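Local coordinates for protein serine--tRNA ligase (Pyrococcus horikoshii, PDB 2DQ0) that catalyses the ATP-dependent attachment of serine to tRNA(Ser), and probably also to tRNA(Sec), as a homodimeric class II aminoacyl-tRNA synthetase, at residues D237-V242 / L249-E254; T213-P218 / H255-M260. All blocks are in the same frame, centred on the assembly; numbering follows the deposited sequence.

Both contacts belong to the buried catalytic core, and both lie against the second subunit. Contact 1 falls within the chain excursion that contact 2 brings together, and Glu254, at the end of 249-254, starts the helix that 255-260 continues. Their centres lie about 14 Å apart, and they touch through Ile250, whose CD1 is 3.6 Å from Pro218 O. Contact 1 is mixed in chemistry: a backbone bond, a bridging water and small apolar patches, with Thr252 and Glu254 facing the seryl-adenylate analogue. Contact 2 is apolar throughout, with prolines and branched side chains of helix 254-259 packed on those of strand 213-216 and the loop that follows it.

Contact 1. Residues D237-V242 / L249-E254; sequences DVIYKV and LIPTAE. With SSA (5'-O-(N-(L-seryl)-sulfamoyl)adenosine), chain G.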
ATOM      1  N   ASP A 237       9.665   8.073  12.776  1.00 58.82           N
ATOM      2  CA  ASP A 237      10.557   7.039  12.275  1.00 57.71           C
ATOM      3  C   ASP A 237      10.047   5.953  11.354  1.00 52.75           C
ATOM      4  O   ASP A 237      10.767   5.522  10.458  1.00 47.46           O
ATOM      5  CB  ASP A 237      11.238   6.377  13.465  1.00 63.20           C
ATOM      6  CG  ASP A 237      12.063   7.355  14.254  1.00 78.23           C
ATOM      7  OD1 ASP A 237      12.311   7.090  15.449  1.00 89.75           O
ATOM      8  OD2 ASP A 237      12.465   8.392  13.672  1.00 78.93           O
ATOM      9  N   VAL A 238       8.821   5.495  11.561  1.00 46.57           N
ATOM     10  CA  VAL A 238       8.344   4.425  10.730  1.00 39.13           C
ATOM     11  C   VAL A 238       7.145   4.710   9.836  1.00 42.31           C
ATOM     12  O   VAL A 238       7.099   4.261   8.699  1.00 44.97           O
ATOM     13  CB  VAL A 238       8.042   3.130  11.594  1.00 43.19           C
ATOM     14  CG1 VAL A 238       8.529   3.279  12.995  1.00 26.44           C
ATOM     15  CG2 VAL A 238       6.594   2.840  11.609  1.00 42.04           C
ATOM     16  N   ILE A 239       6.191   5.480  10.334  1.00 45.94           N
ATOM     17  CA  ILE A 239       4.954   5.718   9.610  1.00 37.73           C
ATOM     18  C   ILE A 239       4.845   6.836   8.591  1.00 41.45           C
ATOM     19  O   ILE A 239       5.167   7.980   8.873  1.00 43.13           O
ATOM     20  CB  ILE A 239       3.828   5.876  10.626  1.00 40.81           C
ATOM     21  CG1 ILE A 239       3.810   4.648  11.516  1.00 25.34           C
ATOM     22  CG2 ILE A 239       2.478   6.047   9.933  1.00 43.01           C
ATOM     23  CD1 ILE A 239       2.957   4.849  12.747  1.00 44.83           C
ATOM     24  N   TYR A 240       4.355   6.472   7.407  1.00 43.89           N
ATOM     25  CA  TYR A 240       4.126   7.404   6.302  1.00 44.03           C
ATOM     26  C   TYR A 240       2.703   7.941   6.406  1.00 47.26           C
ATOM     27  O   TYR A 240       1.751   7.170   6.629  1.00 40.59           O
ATOM     28  CB  TYR A 240       4.194   6.709   4.938  1.00 37.18           C
ATOM     29  CG  TYR A 240       5.553   6.305   4.441  1.00 40.02           C
ATOM     30  CD1 TYR A 240       6.483   7.265   4.041  1.00 40.15           C
ATOM     31  CD2 TYR A 240       5.893   4.959   4.301  1.00 32.24           C
ATOM     32  CE1 TYR A 240       7.720   6.901   3.505  1.00 44.17           C
ATOM     33  CE2 TYR A 240       7.132   4.583   3.764  1.00 45.58           C
ATOM     34  CZ  TYR A 240       8.038   5.561   3.371  1.00 43.68           C
ATOM     35  OH  TYR A 240       9.269   5.205   2.879  1.00 56.53           O
ATOM     36  N   LYS A 241       2.555   9.251   6.237  1.00 43.35           N
ATOM     37  CA  LYS A 241       1.233   9.842   6.246  1.00 46.11           C
ATOM     38  C   LYS A 241       0.927  10.255   4.808  1.00 50.51           C
ATOM     39  O   LYS A 241       1.841  10.630   4.063  1.00 48.87           O
ATOM     40  CB  LYS A 241       1.169  11.064   7.154  1.00 44.57           C
ATOM     41  CG  LYS A 241      -0.220  11.699   7.159  1.00 43.35           C
ATOM     42  CD  LYS A 241      -0.277  12.908   8.049  1.00 37.58           C
ATOM     43  CE  LYS A 241      -1.656  13.538   8.053  1.00 45.16           C
ATOM     44  NZ  LYS A 241      -1.912  14.239   6.766  1.00 47.45           N
ATOM     45  N   VAL A 242      -0.338  10.161   4.399  1.00 43.69           N
ATOM     46  CA  VAL A 242      -0.676  10.574   3.045  1.00 48.47           C
ATOM     47  C   VAL A 242      -1.142  12.028   3.104  1.00 46.69           C
ATOM     48  O   VAL A 242      -1.842  12.440   4.026  1.00 46.74           O
ATOM     49  CB  VAL A 242      -1.750   9.624   2.371  1.00 43.50           C
ATOM     50  CG1 VAL A 242      -1.931   8.384   3.183  1.00 37.34           C
ATOM     51  CG2 VAL A 242      -3.044  10.326   2.160  1.00 35.36           C
ATOM     52  N   LEU A 249      -0.289   4.916   6.091  1.00 42.00           N
ATOM     53  CA  LEU A 249      -0.011   3.594   5.537  1.00 42.00           C
ATOM     54  C   LEU A 249       0.379   2.723   6.716  1.00 39.35           C
ATOM     55  O   LEU A 249       1.201   3.116   7.545  1.00 39.04           O
ATOM     56  CB  LEU A 249       1.123   3.649   4.496  1.00 39.52           C
ATOM     57  CG  LEU A 249       0.795   4.487   3.255  1.00 38.47           C
ATOM     58  CD1 LEU A 249       1.940   4.425   2.282  1.00 45.42           C
ATOM     59  CD2 LEU A 249      -0.480   3.981   2.602  1.00 34.55           C
ATOM     60  N   ILE A 250      -0.221   1.547   6.805  1.00 34.04           N
ATOM     61  CA  ILE A 250       0.064   0.678   7.926  1.00 37.17           C
ATOM     62  C   ILE A 250       1.446   0.061   7.834  1.00 39.27           C
ATOM     63  O   ILE A 250       1.916  -0.272   6.753  1.00 41.78           O
ATOM     64  CB  ILE A 250      -0.995  -0.442   8.042  1.00 35.18           C
ATOM     65  CG1 ILE A 250      -0.991  -1.308   6.790  1.00 29.50           C
ATOM     66  CG2 ILE A 250      -2.392   0.164   8.194  1.00 39.26           C
ATOM     67  CD1 ILE A 250      -1.857  -2.523   6.936  1.00 27.77           C
ATOM     68  N   PRO A 251       2.138  -0.047   8.976  1.00 42.74           N
ATOM     69  CA  PRO A 251       3.481  -0.633   9.046  1.00 38.34           C
ATOM     70  C   PRO A 251       3.412  -2.114   9.353  1.00 34.08           C
ATOM     71  O   PRO A 251       4.423  -2.796   9.380  1.00 42.99           O
ATOM     72  CB  PRO A 251       4.143   0.154  10.177  1.00 37.55           C
ATOM     73  CG  PRO A 251       2.998   0.409  11.096  1.00 38.87           C
ATOM     74  CD  PRO A 251       1.885   0.813  10.152  1.00 43.69           C
ATOM     75  N   THR A 252       2.201  -2.604   9.572  1.00 37.55           N
ATOM     76  CA  THR A 252       1.953  -4.003   9.907  1.00 37.76           C
ATOM     77  C   THR A 252       0.449  -4.163  10.042  1.00 40.25           C
ATOM     78  O   THR A 252      -0.220  -3.226  10.467  1.00 42.71           O
ATOM     79  CB  THR A 252       2.588  -4.387  11.260  1.00 38.83           C
ATOM     80  OG1 THR A 252       1.880  -5.499  11.815  1.00 45.49           O
ATOM     81  CG2 THR A 252       2.540  -3.238  12.227  1.00 32.03           C
ATOM     82  N   ALA A 253      -0.080  -5.336   9.691  1.00 37.80           N
ATOM     83  CA  ALA A 253      -1.516  -5.577   9.769  1.00 38.57           C
ATOM     84  C   ALA A 253      -1.950  -5.477  11.221  1.00 41.66           C
ATOM     85  O   ALA A 253      -3.127  -5.272  11.513  1.00 45.90           O
ATOM     86  CB  ALA A 253      -1.867  -6.958   9.197  1.00 33.64           C
ATOM     87  N   GLU A 254      -0.982  -5.628  12.123  1.00 42.47           N
ATOM     88  CA  GLU A 254      -1.217  -5.521  13.563  1.00 40.45           C
ATOM     89  C   GLU A 254      -2.088  -4.297  13.910  1.00 43.56           C
ATOM     90  O   GLU A 254      -3.122  -4.432  14.586  1.00 42.12           O
ATOM     91  CB  GLU A 254       0.121  -5.402  14.299  1.00 36.12           C
ATOM     92  CG  GLU A 254       0.016  -5.353  15.806  1.00 42.50           C
ATOM     93  CD  GLU A 254       1.203  -4.683  16.465  1.00 43.12           C
ATOM     94  OE1 GLU A 254       2.340  -4.862  15.970  1.00 48.38           O
ATOM     95  OE2 GLU A 254       1.000  -3.991  17.493  1.00 39.80           O
TER
HETATM   96  N10 SSA G1001       3.231  -6.537  14.436  1.00 26.83           N
HETATM   97  CA  SSA G1001       4.540  -7.021  14.910  1.00 44.84           C
HETATM   98  CB  SSA G1001       4.625  -8.521  14.831  1.00 47.08           C
HETATM   99  OG  SSA G1001       4.730  -8.990  13.482  1.00 42.65           O
HETATM  100  C9  SSA G1001       5.716  -6.457  14.121  1.00 38.24           C
HETATM  101  O9  SSA G1001       5.536  -5.785  13.109  1.00 45.87           O
HETATM  102  N8  SSA G1001       6.940  -6.714  14.598  1.00 39.90           N
HETATM  103  S1  SSA G1001       8.242  -6.205  13.806  1.00 38.54           S
HETATM  104  O1S SSA G1001       8.152  -4.752  13.806  1.00 31.52           O
HETATM  105  O2S SSA G1001       9.378  -6.870  14.433  1.00 40.15           O
HETATM  106  O5' SSA G1001       8.028  -6.739  12.347  1.00 39.49           O
HETATM  107  C5' SSA G1001       7.857  -8.127  12.137  1.00 45.06           C
HETATM  108  C4' SSA G1001       8.835  -8.664  11.139  1.00 42.79           C
HETATM  109  O4' SSA G1001       8.652  -8.034   9.856  1.00 43.31           O
HETATM  110  C3' SSA G1001      10.314  -8.489  11.418  1.00 52.63           C
HETATM  111  O3' SSA G1001      10.737  -9.440  12.372  1.00 47.76           O
HETATM  112  C2' SSA G1001      10.866  -8.818  10.043  1.00 48.39           C
HETATM  113  O2' SSA G1001      10.813 -10.183   9.707  1.00 42.93           O
HETATM  114  C1' SSA G1001       9.890  -8.030   9.158  1.00 46.46           C
HETATM  115  N9  SSA G1001      10.257  -6.631   8.961  1.00 38.09           N
HETATM  116  C8  SSA G1001      10.135  -5.558   9.829  1.00 30.46           C
HETATM  117  N7  SSA G1001      10.568  -4.428   9.331  1.00 35.65           N
HETATM  118  C5  SSA G1001      11.008  -4.773   8.056  1.00 39.02           C
HETATM  119  C6  SSA G1001      11.602  -4.020   7.009  1.00 38.33           C
HETATM  120  N6  SSA G1001      11.850  -2.717   7.100  1.00 46.55           N
HETATM  121  N1  SSA G1001      11.914  -4.669   5.845  1.00 42.79           N
HETATM  122  C2  SSA G1001      11.649  -5.991   5.754  1.00 36.62           C
HETATM  123  N3  SSA G1001      11.098  -6.808   6.681  1.00 44.26           N
HETATM  124  C4  SSA G1001      10.813  -6.131   7.817  1.00 32.52           C
HETATM  125  O   HOH W   1       3.861   3.731   7.301  1.00 35.03           O
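Leu249 N donates to Tyr240 O at 3.1 Å, the one direct hydrogen bond between two segments that run antiparallel. The reverse link goes through a water, which accepts from Tyr240 N and donates to Leu249 O, so the pair resembles a hydrogen-bonded antiparallel pair opened on one side. Nearer the ligand the chains meet through side chains: Pro251 CB rests on Val238 CG2 at 3.9 Å, these two groups crossing at about a right angle, while Ile239 CG1 lies 4.3 Å from Pro251 CG. Leu249 brings CD1 to within 4.2 Å of Tyr240 CB and stands obliquely to the phenol ring, which leads on toward Lys284 and His300. Lys241 forms a salt bridge with Glu243 of the second subunit, and Leu249 packs on Leu249 of that subunit.

Beyond Pro251 the chain turns into the TxE motif of seryl-tRNA synthetases, Thr252-Ala253-Glu254. A chi1 of 155° swings OG1 of Thr252 nearly opposite the residue's own N, where it accepts from Glu254 N at 2.9 Å and caps the helix start. The same oxygen takes a weak bond from the ligand amino nitrogen N10 at 3.1 Å and also bonds to Lys304. N10 meets Glu254 OE1 too, while Gln381 holds OE2. With an alanine at Thr252, the Glu254 amide would probably lose its cap and N10 one of its acceptors.

The chemistry thus divides: one backbone bond, a shared water and apolar groups join the segments, whereas oxygens of Thr252 and Glu254 receive the seryl amino group, whose probable positive charge the carboxylate would favour.

Contact 2. Residues T213-P218 / H255-M260; sequences TPVIPP and HPLAGM
Pro217 and Pro256 form the tight part of this contact, ring against ring. Pro217 CB sits 3.8 Å from Pro256 CB and just as near to Pro256 CG, and the ring planes are inclined by some 35°, neither flat on the other. Pro256 stands in the first turn of helix 254-259, where a residue without an N-H costs no helical bond, and its ring points to the loop after strand 213-216. A second close point lies two residues before Pro217, at Val215: Leu257 CD1 is 3.9 Å from Val215 CG1 and 4.1 Å from Val215 CG2. With CG2 swung roughly anti to the Val215 nitrogen, both methyls border that one leucine tip, and the valine and leucine side chains run alongside each other in opposite senses.

Around these points the fit is looser. Pro218 brings its carbonyl O to 3.9 Å of Pro256 CB, while its ring stays back, Pro218 CD lying 4.4 Å from Pro256 CB. Met260 CE stays 4.8 Å from Val215 CG2. No hydrogen bond joins the segments; the direct contact is apolar. The loose side does not open to water: Met260 packs on Tyr275 and on Tyr187 of the second subunit, and Pro218 meets Ser181 of that subunit.

Segment 213-218 follows helix 190-209 in an arrangement consistent with motif 1 of class II synthetases, a long helix, a strand and a proline at the dimer interface. Strand 213-216 pairs parallel with strand 273-282, while Val215 and Ile216 continue the sheet antiparallel into the second subunit. Helix 254-259 packs across the sheet, with Leu257 reaching both Val215 of strand 213-216 and Phe308 of strand 301-311, which Ala258 also touches.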
ATOM      1  N   THR A 213      -9.280 -16.586  12.182  1.00 43.93           N
ATOM      2  CA  THR A 213     -10.103 -16.084  11.079  1.00 46.28           C
ATOM      3  C   THR A 213      -9.208 -15.196  10.209  1.00 44.71           C
ATOM      4  O   THR A 213      -8.611 -14.209  10.668  1.00 44.31           O
ATOM      5  CB  THR A 213     -11.375 -15.303  11.585  1.00 39.85           C
ATOM      6  OG1 THR A 213     -11.077 -14.623  12.804  1.00 59.71           O
ATOM      7  CG2 THR A 213     -12.536 -16.271  11.853  1.00 55.36           C
ATOM      8  N   PRO A 214      -9.068 -15.566   8.943  1.00 41.76           N
ATOM      9  CA  PRO A 214      -8.219 -14.767   8.064  1.00 48.71           C
ATOM     10  C   PRO A 214      -8.803 -13.413   7.682  1.00 46.27           C
ATOM     11  O   PRO A 214     -10.000 -13.275   7.465  1.00 48.84           O
ATOM     12  CB  PRO A 214      -8.005 -15.694   6.855  1.00 45.19           C
ATOM     13  CG  PRO A 214      -9.261 -16.466   6.798  1.00 48.28           C
ATOM     14  CD  PRO A 214      -9.556 -16.779   8.262  1.00 43.24           C
ATOM     15  N   VAL A 215      -7.946 -12.408   7.591  1.00 47.56           N
ATOM     16  CA  VAL A 215      -8.420 -11.098   7.213  1.00 46.82           C
ATOM     17  C   VAL A 215      -7.456 -10.263   6.378  1.00 46.20           C
ATOM     18  O   VAL A 215      -6.240 -10.346   6.531  1.00 49.72           O
ATOM     19  CB  VAL A 215      -8.862 -10.319   8.469  1.00 44.33           C
ATOM     20  CG1 VAL A 215      -8.090 -10.806   9.652  1.00 49.57           C
ATOM     21  CG2 VAL A 215      -8.683  -8.821   8.281  1.00 36.64           C
ATOM     22  N   ILE A 216      -8.032  -9.514   5.443  1.00 36.77           N
ATOM     23  CA  ILE A 216      -7.307  -8.572   4.616  1.00 42.07           C
ATOM     24  C   ILE A 216      -7.862  -7.228   5.136  1.00 44.48           C
ATOM     25  O   ILE A 216      -8.994  -6.849   4.858  1.00 41.50           O
ATOM     26  CB  ILE A 216      -7.640  -8.722   3.118  1.00 40.86           C
ATOM     27  CG1 ILE A 216      -6.999  -9.999   2.565  1.00 29.54           C
ATOM     28  CG2 ILE A 216      -7.153  -7.477   2.364  1.00 24.42           C
ATOM     29  CD1 ILE A 216      -7.432 -10.341   1.138  1.00 30.00           C
ATOM     30  N   PRO A 217      -7.065  -6.497   5.911  1.00 44.64           N
ATOM     31  CA  PRO A 217      -7.494  -5.209   6.472  1.00 43.85           C
ATOM     32  C   PRO A 217      -7.281  -4.022   5.551  1.00 41.18           C
ATOM     33  O   PRO A 217      -6.800  -4.168   4.433  1.00 44.87           O
ATOM     34  CB  PRO A 217      -6.587  -5.075   7.674  1.00 45.73           C
ATOM     35  CG  PRO A 217      -5.259  -5.538   7.044  1.00 42.12           C
ATOM     36  CD  PRO A 217      -5.691  -6.826   6.341  1.00 38.53           C
ATOM     37  N   PRO A 218      -7.683  -2.825   6.005  1.00 42.86           N
ATOM     38  CA  PRO A 218      -7.472  -1.630   5.183  1.00 44.74           C
ATOM     39  C   PRO A 218      -5.943  -1.443   5.256  1.00 42.54           C
ATOM     40  O   PRO A 218      -5.324  -1.820   6.250  1.00 41.79           O
ATOM     41  CB  PRO A 218      -8.215  -0.540   5.959  1.00 39.72           C
ATOM     42  CG  PRO A 218      -9.334  -1.270   6.558  1.00 38.58           C
ATOM     43  CD  PRO A 218      -8.689  -2.555   7.052  1.00 40.39           C
ATOM     44  N   HIS A 255      -1.670  -3.116  13.447  1.00 36.72           N
ATOM     45  CA  HIS A 255      -2.397  -1.868  13.724  1.00 40.39           C
ATOM     46  C   HIS A 255      -3.865  -1.845  13.299  1.00 40.94           C
ATOM     47  O   HIS A 255      -4.713  -1.507  14.115  1.00 43.59           O
ATOM     48  CB  HIS A 255      -1.666  -0.663  13.127  1.00 31.81           C
ATOM     49  CG  HIS A 255      -0.285  -0.469  13.669  1.00 49.54           C
ATOM     50  ND1 HIS A 255       0.256  -1.291  14.641  1.00 49.99           N
ATOM     51  CD2 HIS A 255       0.648   0.479  13.415  1.00 31.94           C
ATOM     52  CE1 HIS A 255       1.459  -0.850  14.965  1.00 42.03           C
ATOM     53  NE2 HIS A 255       1.718   0.223  14.236  1.00 47.84           N
ATOM     54  N   PRO A 256      -4.187  -2.160  12.021  1.00 45.92           N
ATOM     55  CA  PRO A 256      -5.610  -2.149  11.625  1.00 45.68           C
ATOM     56  C   PRO A 256      -6.385  -3.277  12.326  1.00 49.36           C
ATOM     57  O   PRO A 256      -7.590  -3.162  12.578  1.00 47.40           O
ATOM     58  CB  PRO A 256      -5.563  -2.319  10.103  1.00 43.97           C
ATOM     59  CG  PRO A 256      -4.246  -2.994   9.860  1.00 46.47           C
ATOM     60  CD  PRO A 256      -3.321  -2.310  10.836  1.00 43.25           C
ATOM     61  N   LEU A 257      -5.679  -4.361  12.641  1.00 45.22           N
ATOM     62  CA  LEU A 257      -6.271  -5.486  13.355  1.00 49.39           C
ATOM     63  C   LEU A 257      -6.651  -5.064  14.782  1.00 54.36           C
ATOM     64  O   LEU A 257      -7.638  -5.549  15.328  1.00 59.74           O
ATOM     65  CB  LEU A 257      -5.288  -6.645  13.429  1.00 43.73           C
ATOM     66  CG  LEU A 257      -5.571  -7.912  12.634  1.00 48.84           C
ATOM     67  CD1 LEU A 257      -6.777  -7.749  11.711  1.00 34.65           C
ATOM     68  CD2 LEU A 257      -4.297  -8.271  11.874  1.00 36.23           C
ATOM     69  N   ALA A 258      -5.872  -4.174  15.392  1.00 48.60           N
ATOM     70  CA  ALA A 258      -6.194  -3.717  16.740  1.00 47.71           C
ATOM     71  C   ALA A 258      -7.280  -2.634  16.692  1.00 50.96           C
ATOM     72  O   ALA A 258      -8.180  -2.607  17.525  1.00 57.51           O
ATOM     73  CB  ALA A 258      -4.948  -3.183  17.442  1.00 44.78           C
ATOM     74  N   GLY A 259      -7.207  -1.739  15.721  1.00 45.92           N
ATOM     75  CA  GLY A 259      -8.227  -0.718  15.641  1.00 43.49           C
ATOM     76  C   GLY A 259      -9.580  -1.315  15.283  1.00 46.22           C
ATOM     77  O   GLY A 259     -10.617  -0.707  15.540  1.00 50.04           O
ATOM     78  N   MET A 260      -9.574  -2.509  14.697  1.00 39.79           N
ATOM     79  CA  MET A 260     -10.807  -3.185  14.288  1.00 48.66           C
ATOM     80  C   MET A 260     -11.937  -3.185  15.329  1.00 54.27           C
ATOM     81  O   MET A 260     -13.106  -3.072  14.980  1.00 55.57           O
ATOM     82  CB  MET A 260     -10.496  -4.632  13.876  1.00 49.19           C
ATOM     83  CG  MET A 260     -11.713  -5.463  13.478  1.00 44.29           C
ATOM     84  SD  MET A 260     -11.278  -7.175  13.030  1.00 57.36           S
ATOM     85  CE  MET A 260     -11.918  -7.251  11.411  1.00 52.23           C
TER